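Long-range contacts in uncharacterized esterase YxiM (Bacillus subtilis, PDB 2O14), which is an uncharacterised member of the GDSL lipolytic family that probably hydrolyses ester bonds, its catalytic domain joined to a galactose-binding-like beta domain: residues V55-G59 against L95-A99; F69-T74 against L134-E138; A105-Q110 against E222-Y227. All coordinates share one frame. Residues are numbered along the deposited sequence.

Interaction 1. Residues V55-G59 against L95-A99; sequences VAASG and LGNTA
A strand end and a loop meet at one end of the galactose-binding-like beta domain: the end of strand 52-56 with the residues that follow it, and the loop joining strands 87-95 and 100-105. The contact is small, 141 Å² in all, and lies at the surface. Val55 and Ala56 are still extended (phi/psi -141/155 and -75/158). The side chain of Val55 lies against Thr146 of strand 146-156, and Ala56 turns its CB away from the other loop, leaving its carbonyl to act: one water donates to Ala56 O at 2.8 Å. Ala57, also extended at -135/155, is the point of closest register, its CA 5.3 Å from Gly96 CA. Its methyl CB, about 8 Å from the bound manganese ion, sits 4.3 Å from Gly96 CA. The chain then bends at Ser58 (-79/-7), which takes the p rotamer; its OG hydrogen-bonds Asp117, which also receives Thr98 N and so ties the two segments through a third loop. Gly59 leaves the contact. From the other side, Asn97 (chi1 m) reaches Ser58 with its side chain, while its backbone completes the bridge to Ala56 O: Asn97 N donates to the same water at 2.9 Å.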
loop_
_atom_site.group_PDB
_atom_site.type_symbol
_atom_site.label_atom_id
_atom_site.label_comp_id
_atom_site.label_asym_id
_atom_site.label_seq_id
_atom_site.Cartn_x
_atom_site.Cartn_y
_atom_site.Cartn_z
ATOM N N VAL A 55 -18.137 -17.472 8.213
ATOM C CA VAL A 55 -17.868 -17.073 9.589
ATOM C C VAL A 55 -18.608 -15.795 9.941
ATOM O O VAL A 55 -18.938 -14.981 9.073
ATOM C CB VAL A 55 -16.349 -16.846 9.845
ATOM C CG1 VAL A 55 -15.574 -18.144 9.607
ATOM C CG2 VAL A 55 -15.826 -15.738 8.947
ATOM N N ALA A 56 -18.871 -15.628 11.229
ATOM C CA ALA A 56 -19.555 -14.445 11.715
ATOM C C ALA A 56 -18.572 -13.279 11.706
ATOM O O ALA A 56 -17.359 -13.482 11.693
ATOM C CB ALA A 56 -20.071 -14.691 13.133
ATOM N N ALA A 57 -19.107 -12.062 11.685
ATOM C CA ALA A 57 -18.292 -10.850 11.718
ATOM C C ALA A 57 -18.939 -9.896 12.724
ATOM O O ALA A 57 -20.146 -9.969 12.974
ATOM C CB ALA A 57 -18.216 -10.214 10.340
ATOM N N SER A 58 -18.134 -9.001 13.288
ATOM C CA SER A 58 -18.583 -8.062 14.317
ATOM C C SER A 58 -19.367 -6.815 13.906
ATOM O O SER A 58 -19.854 -6.097 14.778
ATOM C CB SER A 58 -17.371 -7.601 15.121
ATOM O OG SER A 58 -16.497 -6.852 14.286
ATOM N N GLY A 59 -19.498 -6.547 12.610
ATOM C CA GLY A 59 -20.198 -5.341 12.194
ATOM C C GLY A 59 -21.679 -5.424 11.871
ATOM O O GLY A 59 -22.335 -6.447 12.084
ATOM N N LEU A 95 -13.599 -6.137 4.594
ATOM C CA LEU A 95 -13.211 -7.375 5.258
ATOM C C LEU A 95 -14.124 -7.769 6.413
ATOM O O LEU A 95 -15.019 -7.020 6.803
ATOM C CB LEU A 95 -11.774 -7.256 5.790
ATOM C CG LEU A 95 -10.658 -6.832 4.829
ATOM C CD1 LEU A 95 -9.309 -6.874 5.550
ATOM C CD2 LEU A 95 -10.651 -7.763 3.618
ATOM N N GLY A 96 -13.882 -8.960 6.953
ATOM C CA GLY A 96 -14.641 -9.442 8.095
ATOM C C GLY A 96 -13.799 -9.119 9.315
ATOM O O GLY A 96 -13.106 -8.099 9.326
ATOM N N ASN A 97 -13.838 -9.963 10.342
ATOM C CA ASN A 97 -13.025 -9.703 11.530
ATOM C C ASN A 97 -11.576 -9.819 11.085
ATOM O O ASN A 97 -11.162 -10.841 10.534
ATOM C CB ASN A 97 -13.361 -10.702 12.634
ATOM C CG ASN A 97 -14.759 -10.497 13.178
ATOM O OD1 ASN A 97 -15.211 -11.234 14.053
ATOM N ND2 ASN A 97 -15.453 -9.482 12.661
ATOM N N THR A 98 -10.812 -8.761 11.328
ATOM C CA THR A 98 -9.435 -8.701 10.866
ATOM C C THR A 98 -8.398 -8.165 11.843
ATOM O O THR A 98 -8.634 -7.175 12.524
ATOM C CB THR A 98 -9.365 -7.811 9.600
ATOM O OG1 THR A 98 -10.191 -8.376 8.574
ATOM C CG2 THR A 98 -7.924 -7.676 9.100
ATOM N N ALA A 99 -7.248 -8.831 11.899
ATOM C CA ALA A 99 -6.134 -8.371 12.723
ATOM C C ALA A 99 -5.292 -7.577 11.713
ATOM O O ALA A 99 -5.118 -6.372 11.842
ATOM C CB ALA A 99 -5.342 -9.554 13.272
HETATM O O HOH W 1 -15.039 -12.577 10.378
#

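Interaction 2. Residues F69-T74 against L134-E138; sequences FLAYGT and LLVTE
Residues 134-138 of strand 131-138 run extended beneath an irregular loop, 69-74, that leaves strand 65-69; CA atoms come nearest at Phe69-Val136 (6.7 Å) and Tyr72-Thr137 (5.2 Å). The CB of Leu134 points away from the loop, and its side chain packs on Val103 and Leu150, but Leu134 O lies 3.9 Å from Phe69 CE1. Leu135 (chi1 p, chi2 t) faces the loop: its CB is 3.5 Å from Phe69 CE1, while CD1 reaches Tyr72 CA at 3.7 Å and Gly73 O at 3.6 Å. The Phe69 ring (chi1 m) lays one face over the peptide linking Leu135 to Val136, CE2 being 3.7 Å from both Val136 N and Val136 CG2. Thr137, chi1 t, supplies the polar tie: Gly73 N donates a hydrogen bond to Thr137 OG1 at 2.8 Å, and Tyr72 CB is 3.3 Å from the same oxygen. Gly73, at phi/psi 110/143, occupies a conformation that calls for glycine. Glu138 brings OE2 to the edge of the Tyr72 ring (chi1 p), 3.2 Å from CE2; a water 2.4 Å from Tyr72 OH donates a weak hydrogen bond to Glu138 OE2. Tyr72 also stacks edge-to-face with Phe145. A loop leaving one sheet thus crosses the middle strand of the other and places Phe69 between the two sheets of a beta sandwich, the architecture of galactose-binding-like domains.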
loop_
_atom_site.group_PDB
_atom_site.type_symbol
_atom_site.label_atom_id
_atom_site.label_comp_id
_atom_site.label_asym_id
_atom_site.label_seq_id
_atom_site.Cartn_x
_atom_site.Cartn_y
_atom_site.Cartn_z
ATOM N N PHE A 69 -10.808 -17.258 4.085
ATOM C CA PHE A 69 -9.951 -17.975 3.151
ATOM C C PHE A 69 -9.004 -18.835 3.981
ATOM O O PHE A 69 -8.127 -18.313 4.675
ATOM C CB PHE A 69 -9.168 -16.985 2.296
ATOM C CG PHE A 69 -10.025 -16.207 1.335
ATOM C CD1 PHE A 69 -10.083 -16.557 -0.009
ATOM C CD2 PHE A 69 -10.784 -15.123 1.777
ATOM C CE1 PHE A 69 -10.882 -15.837 -0.905
ATOM C CE2 PHE A 69 -11.585 -14.398 0.889
ATOM C CZ PHE A 69 -11.632 -14.757 -0.449
ATOM N N LEU A 70 -9.200 -20.150 3.913
ATOM C CA LEU A 70 -8.384 -21.105 4.657
ATOM C C LEU A 70 -7.054 -21.376 3.953
ATOM O O LEU A 70 -6.063 -21.741 4.582
ATOM C CB LEU A 70 -9.161 -22.407 4.851
ATOM C CG LEU A 70 -10.484 -22.242 5.602
ATOM C CD1 LEU A 70 -11.160 -23.600 5.759
ATOM C CD2 LEU A 70 -10.226 -21.615 6.959
ATOM N N ALA A 71 -7.053 -21.215 2.638
ATOM C CA ALA A 71 -5.853 -21.374 1.838
ATOM C C ALA A 71 -5.641 -19.969 1.292
ATOM O O ALA A 71 -6.606 -19.296 0.930
ATOM C CB ALA A 71 -6.095 -22.361 0.710
ATOM N N TYR A 72 -4.397 -19.503 1.260
ATOM C CA TYR A 72 -4.129 -18.163 0.757
ATOM C C TYR A 72 -2.783 -18.059 0.049
ATOM O O TYR A 72 -2.159 -19.070 -0.260
ATOM C CB TYR A 72 -4.210 -17.145 1.902
ATOM C CG TYR A 72 -3.425 -17.558 3.117
ATOM C CD1 TYR A 72 -3.984 -18.396 4.078
ATOM C CD2 TYR A 72 -2.102 -17.168 3.270
ATOM C CE1 TYR A 72 -3.236 -18.837 5.162
ATOM C CE2 TYR A 72 -1.346 -17.603 4.344
ATOM C CZ TYR A 72 -1.916 -18.437 5.283
ATOM O OH TYR A 72 -1.148 -18.889 6.326
ATOM N N GLY A 73 -2.343 -16.825 -0.190
ATOM C CA GLY A 73 -1.098 -16.583 -0.903
ATOM C C GLY A 73 -1.486 -15.994 -2.253
ATOM O O GLY A 73 -2.491 -16.407 -2.835
ATOM N N THR A 74 -0.705 -15.045 -2.761
ATOM C CA THR A 74 -1.028 -14.390 -4.029
ATOM C C THR A 74 -1.245 -15.308 -5.233
ATOM O O THR A 74 -1.926 -14.932 -6.184
ATOM C CB THR A 74 0.044 -13.331 -4.401
ATOM O OG1 THR A 74 1.298 -13.975 -4.659
ATOM C CG2 THR A 74 0.215 -12.325 -3.257
ATOM N N LEU A 134 -10.023 -12.850 -6.898
ATOM C CA LEU A 134 -9.553 -12.185 -5.690
ATOM C C LEU A 134 -9.603 -13.039 -4.424
ATOM O O LEU A 134 -10.387 -13.981 -4.321
ATOM C CB LEU A 134 -10.392 -10.908 -5.504
ATOM C CG LEU A 134 -10.269 -9.994 -4.284
ATOM C CD1 LEU A 134 -10.918 -8.652 -4.597
ATOM C CD2 LEU A 134 -10.933 -10.644 -3.072
ATOM N N LEU A 135 -8.736 -12.716 -3.470
ATOM C CA LEU A 135 -8.719 -13.408 -2.185
ATOM C C LEU A 135 -8.128 -12.463 -1.153
ATOM O O LEU A 135 -7.498 -11.460 -1.503
ATOM C CB LEU A 135 -7.881 -14.696 -2.231
ATOM C CG LEU A 135 -6.344 -14.621 -2.242
ATOM C CD1 LEU A 135 -5.777 -15.878 -1.597
ATOM C CD2 LEU A 135 -5.818 -14.460 -3.667
ATOM N N VAL A 136 -8.368 -12.768 0.115
ATOM C CA VAL A 136 -7.818 -11.980 1.209
ATOM C C VAL A 136 -6.675 -12.887 1.615
ATOM O O VAL A 136 -6.853 -14.103 1.700
ATOM C CB VAL A 136 -8.835 -11.817 2.353
ATOM C CG1 VAL A 136 -8.221 -11.014 3.499
ATOM C CG2 VAL A 136 -10.074 -11.110 1.824
ATOM N N THR A 137 -5.504 -12.318 1.857
ATOM C CA THR A 137 -4.360 -13.157 2.161
ATOM C C THR A 137 -3.409 -12.649 3.232
ATOM O O THR A 137 -3.566 -11.560 3.797
ATOM C CB THR A 137 -3.545 -13.409 0.874
ATOM O OG1 THR A 137 -2.525 -14.387 1.119
ATOM C CG2 THR A 137 -2.907 -12.113 0.406
ATOM N N GLU A 138 -2.386 -13.456 3.465
ATOM C CA GLU A 138 -1.389 -13.181 4.471
ATOM C C GLU A 138 -0.896 -11.766 4.597
ATOM O O GLU A 138 -0.316 -11.172 3.681
ATOM C CB GLU A 138 -0.188 -14.107 4.312
ATOM C CG GLU A 138 0.431 -14.490 5.644
ATOM C CD GLU A 138 1.508 -15.543 5.506
ATOM O OE1 GLU A 138 2.587 -15.217 4.969
ATOM O OE2 GLU A 138 1.273 -16.698 5.925
HETATM O O HOH W 2 -0.713 -17.694 8.413
#

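Interaction 3. Residues A105-Q110 against E222-Y227; sequences AEGVFQ and EAILKY
A beta hairpin of the galactose-binding-like domain rests against the end of a helix in the hydrolase domain, burying 334 Å². It reverses through a type I' beta turn, Ala105 to Val108, with positive phi at Glu106 and Gly107. Val108 CA comes within 5.0 Å of Ala223 CA. Glu106 (m,m) starts toward the helix but its end leads away, OE1 bonding Asn133 N. Val108 (chi1 m) points at the helix: CB is 3.8 Å from Ala223 CA, and CG2 4.2 Å from Tyr227 CE2. Small Ala223 lets the strand close in, its CB 3.3 Å from Phe109 O and 3.9 Å from Phe109 CB, while the Phe109 ring (chi1 m) leads away. A water donates to both Phe109 O and Ala223 O. Gln110, folded m,m, donates NE2 hydrogen bonds to Ala105 O (3.0 Å) and, across the contact, to Tyr227 OH (3.1 Å, N-H...O angle 150°). Lys226 (t,p,t,t) reaches Glu106 O through a water. Glu222 (t,t) forms a salt bridge with Lys75, whose NZ also hydrogen-bonds Gly107 O. Tyr227 also touches strand 120-127 of the same beta domain as the hairpin; Ile224, pointing away from the hairpin, packs on Tyr166 of strand 164-169 in the hydrolase domain's parallel sheet.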
loop_
_atom_site.group_PDB
_atom_site.type_symbol
_atom_site.label_atom_id
_atom_site.label_comp_id
_atom_site.label_asym_id
_atom_site.label_seq_id
_atom_site.Cartn_x
_atom_site.Cartn_y
_atom_site.Cartn_z
ATOM N N ALA A 105 -5.259 -10.038 -6.132
ATOM C CA ALA A 105 -6.135 -10.214 -7.279
ATOM C C ALA A 105 -5.253 -10.329 -8.503
ATOM O O ALA A 105 -4.267 -9.610 -8.630
ATOM C CB ALA A 105 -7.076 -9.032 -7.409
ATOM N N GLU A 106 -5.602 -11.250 -9.395
ATOM C CA GLU A 106 -4.830 -11.471 -10.608
ATOM C C GLU A 106 -3.394 -11.904 -10.305
ATOM O O GLU A 106 -2.462 -11.544 -11.025
ATOM C CB GLU A 106 -4.824 -10.207 -11.468
ATOM C CG GLU A 106 -6.221 -9.720 -11.841
ATOM C CD GLU A 106 -7.093 -10.829 -12.422
ATOM O OE1 GLU A 106 -7.969 -11.343 -11.689
ATOM O OE2 GLU A 106 -6.894 -11.194 -13.607
ATOM N N GLY A 107 -3.226 -12.662 -9.222
ATOM C CA GLY A 107 -1.913 -13.167 -8.848
ATOM C C GLY A 107 -0.940 -12.258 -8.116
ATOM O O GLY A 107 0.207 -12.656 -7.887
ATOM N N VAL A 108 -1.369 -11.058 -7.734
ATOM C CA VAL A 108 -0.478 -10.133 -7.027
ATOM C C VAL A 108 -1.192 -9.313 -5.956
ATOM O O VAL A 108 -2.421 -9.219 -5.951
ATOM C CB VAL A 108 0.201 -9.137 -8.000
ATOM C CG1 VAL A 108 1.022 -9.891 -9.033
ATOM C CG2 VAL A 108 -0.848 -8.274 -8.685
ATOM N N PHE A 109 -0.419 -8.721 -5.049
ATOM C CA PHE A 109 -0.996 -7.888 -4.002
ATOM C C PHE A 109 -1.673 -6.665 -4.617
ATOM O O PHE A 109 -1.183 -6.112 -5.606
ATOM C CB PHE A 109 0.091 -7.408 -3.040
ATOM C CG PHE A 109 0.557 -8.456 -2.076
ATOM C CD1 PHE A 109 -0.344 -9.079 -1.218
ATOM C CD2 PHE A 109 1.904 -8.784 -1.983
ATOM C CE1 PHE A 109 0.088 -10.014 -0.275
ATOM C CE2 PHE A 109 2.350 -9.719 -1.042
ATOM C CZ PHE A 109 1.438 -10.334 -0.184
ATOM N N GLN A 110 -2.793 -6.248 -4.032
ATOM C CA GLN A 110 -3.515 -5.067 -4.500
ATOM C C GLN A 110 -3.612 -4.053 -3.353
ATOM O O GLN A 110 -3.466 -2.848 -3.568
ATOM C CB GLN A 110 -4.920 -5.441 -4.971
ATOM C CG GLN A 110 -4.988 -6.427 -6.140
ATOM C CD GLN A 110 -4.518 -5.835 -7.457
ATOM O OE1 GLN A 110 -4.654 -4.637 -7.696
ATOM N NE2 GLN A 110 -3.987 -6.681 -8.332
ATOM N N GLU A 222 6.750 -7.089 -7.229
ATOM C CA GLU A 222 6.040 -7.810 -8.287
ATOM C C GLU A 222 4.668 -7.191 -8.536
ATOM O O GLU A 222 4.251 -7.041 -9.684
ATOM C CB GLU A 222 5.857 -9.293 -7.933
ATOM C CG GLU A 222 5.065 -10.063 -8.996
ATOM C CD GLU A 222 4.763 -11.505 -8.609
ATOM O OE1 GLU A 222 5.028 -11.893 -7.453
ATOM O OE2 GLU A 222 4.249 -12.255 -9.464
ATOM N N ALA A 223 3.978 -6.838 -7.453
ATOM C CA ALA A 223 2.650 -6.234 -7.531
ATOM C C ALA A 223 2.672 -4.912 -8.291
ATOM O O ALA A 223 1.732 -4.587 -9.015
ATOM C CB ALA A 223 2.098 -6.003 -6.128
ATOM N N ILE A 224 3.740 -4.142 -8.109
ATOM C CA ILE A 224 3.866 -2.858 -8.785
ATOM C C ILE A 224 4.308 -3.016 -10.241
ATOM O O ILE A 224 3.827 -2.298 -11.115
ATOM C CB ILE A 224 4.865 -1.945 -8.050
ATOM C CG1 ILE A 224 4.328 -1.611 -6.654
ATOM C CG2 ILE A 224 5.107 -0.670 -8.863
ATOM C CD1 ILE A 224 5.301 -0.836 -5.793
ATOM N N LEU A 225 5.226 -3.945 -10.499
ATOM C CA LEU A 225 5.715 -4.188 -11.856
ATOM C C LEU A 225 4.606 -4.721 -12.751
ATOM O O LEU A 225 4.675 -4.621 -13.979
ATOM C CB LEU A 225 6.881 -5.180 -11.829
ATOM C CG LEU A 225 8.174 -4.625 -11.224
ATOM C CD1 LEU A 225 9.184 -5.742 -11.011
ATOM C CD2 LEU A 225 8.735 -3.548 -12.148
ATOM N N LYS A 226 3.584 -5.290 -12.124
ATOM C CA LYS A 226 2.443 -5.839 -12.838
ATOM C C LYS A 226 1.674 -4.753 -13.594
ATOM O O LYS A 226 1.136 -5.006 -14.672
ATOM C CB LYS A 226 1.495 -6.515 -11.843
ATOM C CG LYS A 226 0.229 -7.109 -12.453
ATOM C CD LYS A 226 0.467 -8.498 -13.020
ATOM C CE LYS A 226 -0.831 -9.110 -13.525
ATOM N NZ LYS A 226 -0.619 -10.486 -14.040
ATOM N N TYR A 227 1.632 -3.546 -13.038
ATOM C CA TYR A 227 0.865 -2.471 -13.660
ATOM C C TYR A 227 1.595 -1.177 -14.003
ATOM O O TYR A 227 1.157 -0.444 -14.888
ATOM C CB TYR A 227 -0.330 -2.116 -12.771
ATOM C CG TYR A 227 -1.196 -3.295 -12.403
ATOM C CD1 TYR A 227 -1.997 -3.923 -13.355
ATOM C CD2 TYR A 227 -1.227 -3.779 -11.094
ATOM C CE1 TYR A 227 -2.813 -5.004 -13.014
ATOM C CE2 TYR A 227 -2.041 -4.866 -10.742
ATOM C CZ TYR A 227 -2.831 -5.470 -11.706
ATOM O OH TYR A 227 -3.644 -6.532 -11.368
HETATM O O HOH W 3 0.035 -12.227 -11.626
HETATM O O HOH W 4 -0.567 -4.176 -7.706
#

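From the N terminus, interaction 1 opens at 55-59 and interaction 2 at 69-74. Interaction 1 then closes at 95-99, interaction 3 opens at 105-110, interaction 2 closes at 134-138, and interaction 3 closes last, at 222-227. Interaction 2 therefore crosses both others, whereas interactions 1 and 3 follow in series, their nearest atoms about 11 Å apart. The first two close loops inside the beta domain; the third closes a 111-residue excursion and joins that domain to the hydrolase domain. Interaction 2 is the physical bridge: Val136 CG2 meets Leu95 CD2 at 3.8 Å, and Thr137 CG2 meets Phe109 CE1 at 3.7 Å.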